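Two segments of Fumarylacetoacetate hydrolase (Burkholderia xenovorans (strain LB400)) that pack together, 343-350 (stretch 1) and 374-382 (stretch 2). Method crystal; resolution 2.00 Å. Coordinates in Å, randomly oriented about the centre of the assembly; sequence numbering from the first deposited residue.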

# COMPACT_ATOMS: atom_id res chain seq x y z
N ARG B 343 18.33 18.31 -15.95
CA ARG B 343 19.48 17.80 -15.22
C ARG B 343 19.44 18.41 -13.83
O ARG B 343 19.40 19.64 -13.71
CB ARG B 343 20.80 18.16 -15.92
CG ARG B 343 20.96 17.67 -17.36
CD ARG B 343 22.20 18.31 -18.02
NE ARG B 343 22.46 17.75 -19.35
CZ ARG B 343 21.84 18.13 -20.47
NH1 ARG B 343 20.90 19.07 -20.43
NH2 ARG B 343 22.15 17.56 -21.63
N THR B 344 19.44 17.59 -12.79
CA THR B 344 19.39 18.12 -11.43
C THR B 344 20.21 17.21 -10.51
O THR B 344 21.05 16.44 -10.97
CB THR B 344 17.93 18.29 -10.96
OG1 THR B 344 17.92 18.98 -9.70
CG2 THR B 344 17.26 16.94 -10.79
N ASN B 345 19.96 17.31 -9.20
CA ASN B 345 20.72 16.56 -8.20
C ASN B 345 19.83 16.29 -7.00
O ASN B 345 19.06 17.15 -6.57
CB ASN B 345 21.98 17.33 -7.75
CG ASN B 345 23.00 16.42 -7.08
OD1 ASN B 345 22.75 15.87 -6.00
ND2 ASN B 345 24.15 16.24 -7.72
N PHE B 346 19.93 15.07 -6.47
CA PHE B 346 19.20 14.69 -5.27
C PHE B 346 19.62 15.51 -4.04
O PHE B 346 18.84 15.64 -3.09
CB PHE B 346 19.40 13.19 -5.04
CG PHE B 346 18.68 12.62 -3.85
CD1 PHE B 346 17.29 12.61 -3.80
CD2 PHE B 346 19.38 12.05 -2.80
CE1 PHE B 346 16.62 12.05 -2.70
CE2 PHE B 346 18.72 11.50 -1.70
CZ PHE B 346 17.34 11.49 -1.66
N LYS B 347 20.81 16.11 -4.06
CA LYS B 347 21.29 16.84 -2.88
C LYS B 347 20.44 18.06 -2.55
O LYS B 347 20.58 18.58 -1.44
CB LYS B 347 22.74 17.27 -3.07
CG LYS B 347 22.96 18.40 -4.06
CD LYS B 347 24.44 18.58 -4.33
CE LYS B 347 24.69 19.66 -5.37
NZ LYS B 347 26.12 20.07 -5.38
N HIS B 348 19.56 18.51 -3.44
CA HIS B 348 18.78 19.73 -3.20
C HIS B 348 17.54 19.51 -2.34
O HIS B 348 16.89 20.49 -1.97
CB HIS B 348 18.36 20.35 -4.53
CG HIS B 348 19.51 20.73 -5.40
ND1 HIS B 348 20.56 21.49 -4.94
CD2 HIS B 348 19.79 20.44 -6.69
CE1 HIS B 348 21.43 21.67 -5.91
NE2 HIS B 348 20.99 21.04 -6.99
N MET B 349 17.19 18.27 -2.03
CA MET B 349 15.98 18.02 -1.26
C MET B 349 16.04 18.66 0.13
O MET B 349 17.07 18.62 0.81
CB MET B 349 15.73 16.52 -1.15
CG MET B 349 15.49 15.85 -2.49
SD MET B 349 14.16 16.60 -3.48
CE MET B 349 12.81 15.46 -3.14
N TYR B 350 14.93 19.28 0.53
CA TYR B 350 14.83 19.97 1.81
C TYR B 350 14.72 19.00 2.98
O TYR B 350 15.22 19.27 4.08
CB TYR B 350 13.62 20.91 1.78
CG TYR B 350 13.53 21.92 2.89
CD1 TYR B 350 12.86 21.64 4.07
CD2 TYR B 350 14.09 23.18 2.75
CE1 TYR B 350 12.76 22.58 5.10
CE2 TYR B 350 14.00 24.13 3.76
CZ TYR B 350 13.33 23.82 4.93
OH TYR B 350 13.24 24.76 5.94
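Stretch 2 (374-382) GSGTISGPT

Packing of residues 374-382 on residues 343-350 of the same chain. Stretch 1 ends a strand at Asn-345, makes a single 3-10 turn through Phe-346, Lys-347 and His-348, and leaves it at Met-349. Stretch 2 runs past it in an irregular but largely extended conformation, with phi/psi of -92/112° at Ile-378 and -125/137° at Ser-379. The two stretches run in broadly opposite senses: Thr-344 lies nearest Gly-380 (CA to CA 5.5 Å) and Phe-346 nearest Ile-378 (CA to CA 6.5 Å). No hydrogen bond joins them, so the 444 Å² buried between them rests on van der Waals packing.

Apolar contacts centre on Ile-378, whose CA-to-CB bond points toward stretch 1 and which has the largest covered area of any residue here. Ile-378 CD1 meets the edge of the Phe-346 ring, 3.7 Å from Phe-346 CD1; Ile-378 CG1 touches Met-349 SD at 3.8 Å; Ile-378 CG2 lies 4.0 Å from Thr-344 CG2 and 3.4 Å from Asn-345 O. Farther along the same ring edge, Phe-346 CE1 approaches Ser-375 CB at 3.8 Å. The CA-to-CB bonds of Phe-346 and Met-349 point sideways, but both side chains end nearer to stretch 2.

Methyl-to-backbone contacts follow at Met-349. With chi1 and chi2 both m, Met-349 CE reaches the bend at Ser-375 and Gly-376, 3.3 Å from Ser-375 O and 3.4 Å from Gly-376 O. Gly-376 has phi/psi of 88/157°, where a CB would be jammed against the preceding carbonyl oxygen, so the backbone itself calls for glycine.

Close backbone approach marks the Thr-344 end. Thr-344 OG1 is 3.3 Å from Gly-380 N, but the angle is too poor for a hydrogen bond. Gly-380 makes this proximity possible: an ideal CB on it would point toward stretch 1 and fall 2.7 Å from Thr-344 OG1, a clash.

The ring contact is made by His-348 (chi1 m). Pro-381 CD sits over one face of the imidazole in a CH-pi contact, 3.8 Å from the ring centroid of His-348 and 21° off its normal; the closest atom pair is His-348 NE2 to Pro-381 CD at 3.6 Å. Gly-380 CA adds a contact with His-348 CD2 at 3.9 Å.

Internal bonds brace each side. Asn-345 OD1 accepts from Lys-347 N (2.8 Å), and Met-349 N donates to Phe-346 O (3.3 Å), tying the turn together; in stretch 2, Ser-375 OG donates to Gly-376 O (2.8 Å).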

# COMPACT_ATOMS: atom_id res chain seq x y z
N GLY B 374 9.37 7.08 -1.91
CA GLY B 374 9.72 8.02 -2.97
C GLY B 374 10.02 9.39 -2.40
O GLY B 374 9.35 9.88 -1.49
N SER B 375 11.05 10.03 -2.96
CA SER B 375 11.52 11.30 -2.41
C SER B 375 10.52 12.42 -2.60
O SER B 375 10.55 13.40 -1.85
CB SER B 375 12.85 11.68 -3.06
OG SER B 375 12.69 11.83 -4.46
N GLY B 376 9.62 12.29 -3.56
CA GLY B 376 8.96 13.44 -4.15
C GLY B 376 9.78 13.99 -5.32
O GLY B 376 10.98 13.76 -5.43
N THR B 377 9.09 14.70 -6.21
CA THR B 377 9.72 15.27 -7.41
C THR B 377 10.94 16.10 -7.05
O THR B 377 10.85 17.04 -6.26
CB THR B 377 8.73 16.16 -8.17
OG1 THR B 377 7.57 15.41 -8.52
CG2 THR B 377 9.39 16.68 -9.45
N ILE B 378 12.08 15.76 -7.64
CA ILE B 378 13.34 16.41 -7.35
C ILE B 378 13.53 17.56 -8.34
O ILE B 378 13.72 17.34 -9.54
CB ILE B 378 14.51 15.42 -7.43
CG1 ILE B 378 14.25 14.25 -6.48
CG2 ILE B 378 15.82 16.12 -7.10
CD1 ILE B 378 15.10 13.03 -6.75
N SER B 379 13.48 18.79 -7.84
CA SER B 379 13.67 19.97 -8.67
C SER B 379 14.79 20.83 -8.10
O SER B 379 14.88 21.02 -6.88
CB SER B 379 12.38 20.79 -8.77
OG SER B 379 11.45 20.13 -9.62
N GLY B 380 15.64 21.32 -9.00
CA GLY B 380 16.82 22.05 -8.60
C GLY B 380 16.65 23.55 -8.68
O GLY B 380 15.54 24.08 -8.81
N PRO B 381 17.77 24.27 -8.61
CA PRO B 381 17.71 25.74 -8.60
C PRO B 381 17.41 26.35 -9.95
O PRO B 381 16.70 27.36 -10.03
CB PRO B 381 19.12 26.14 -8.11
CG PRO B 381 19.70 24.90 -7.49
CD PRO B 381 19.12 23.77 -8.28
N THR B 382 17.91 25.77 -11.03
CA THR B 382 17.83 26.41 -12.33
C THR B 382 16.65 25.88 -13.14
O THR B 382 16.14 24.79 -12.90
CB THR B 382 19.13 26.21 -13.11
OG1 THR B 382 19.29 24.82 -13.44
CG2 THR B 382 20.31 26.66 -12.25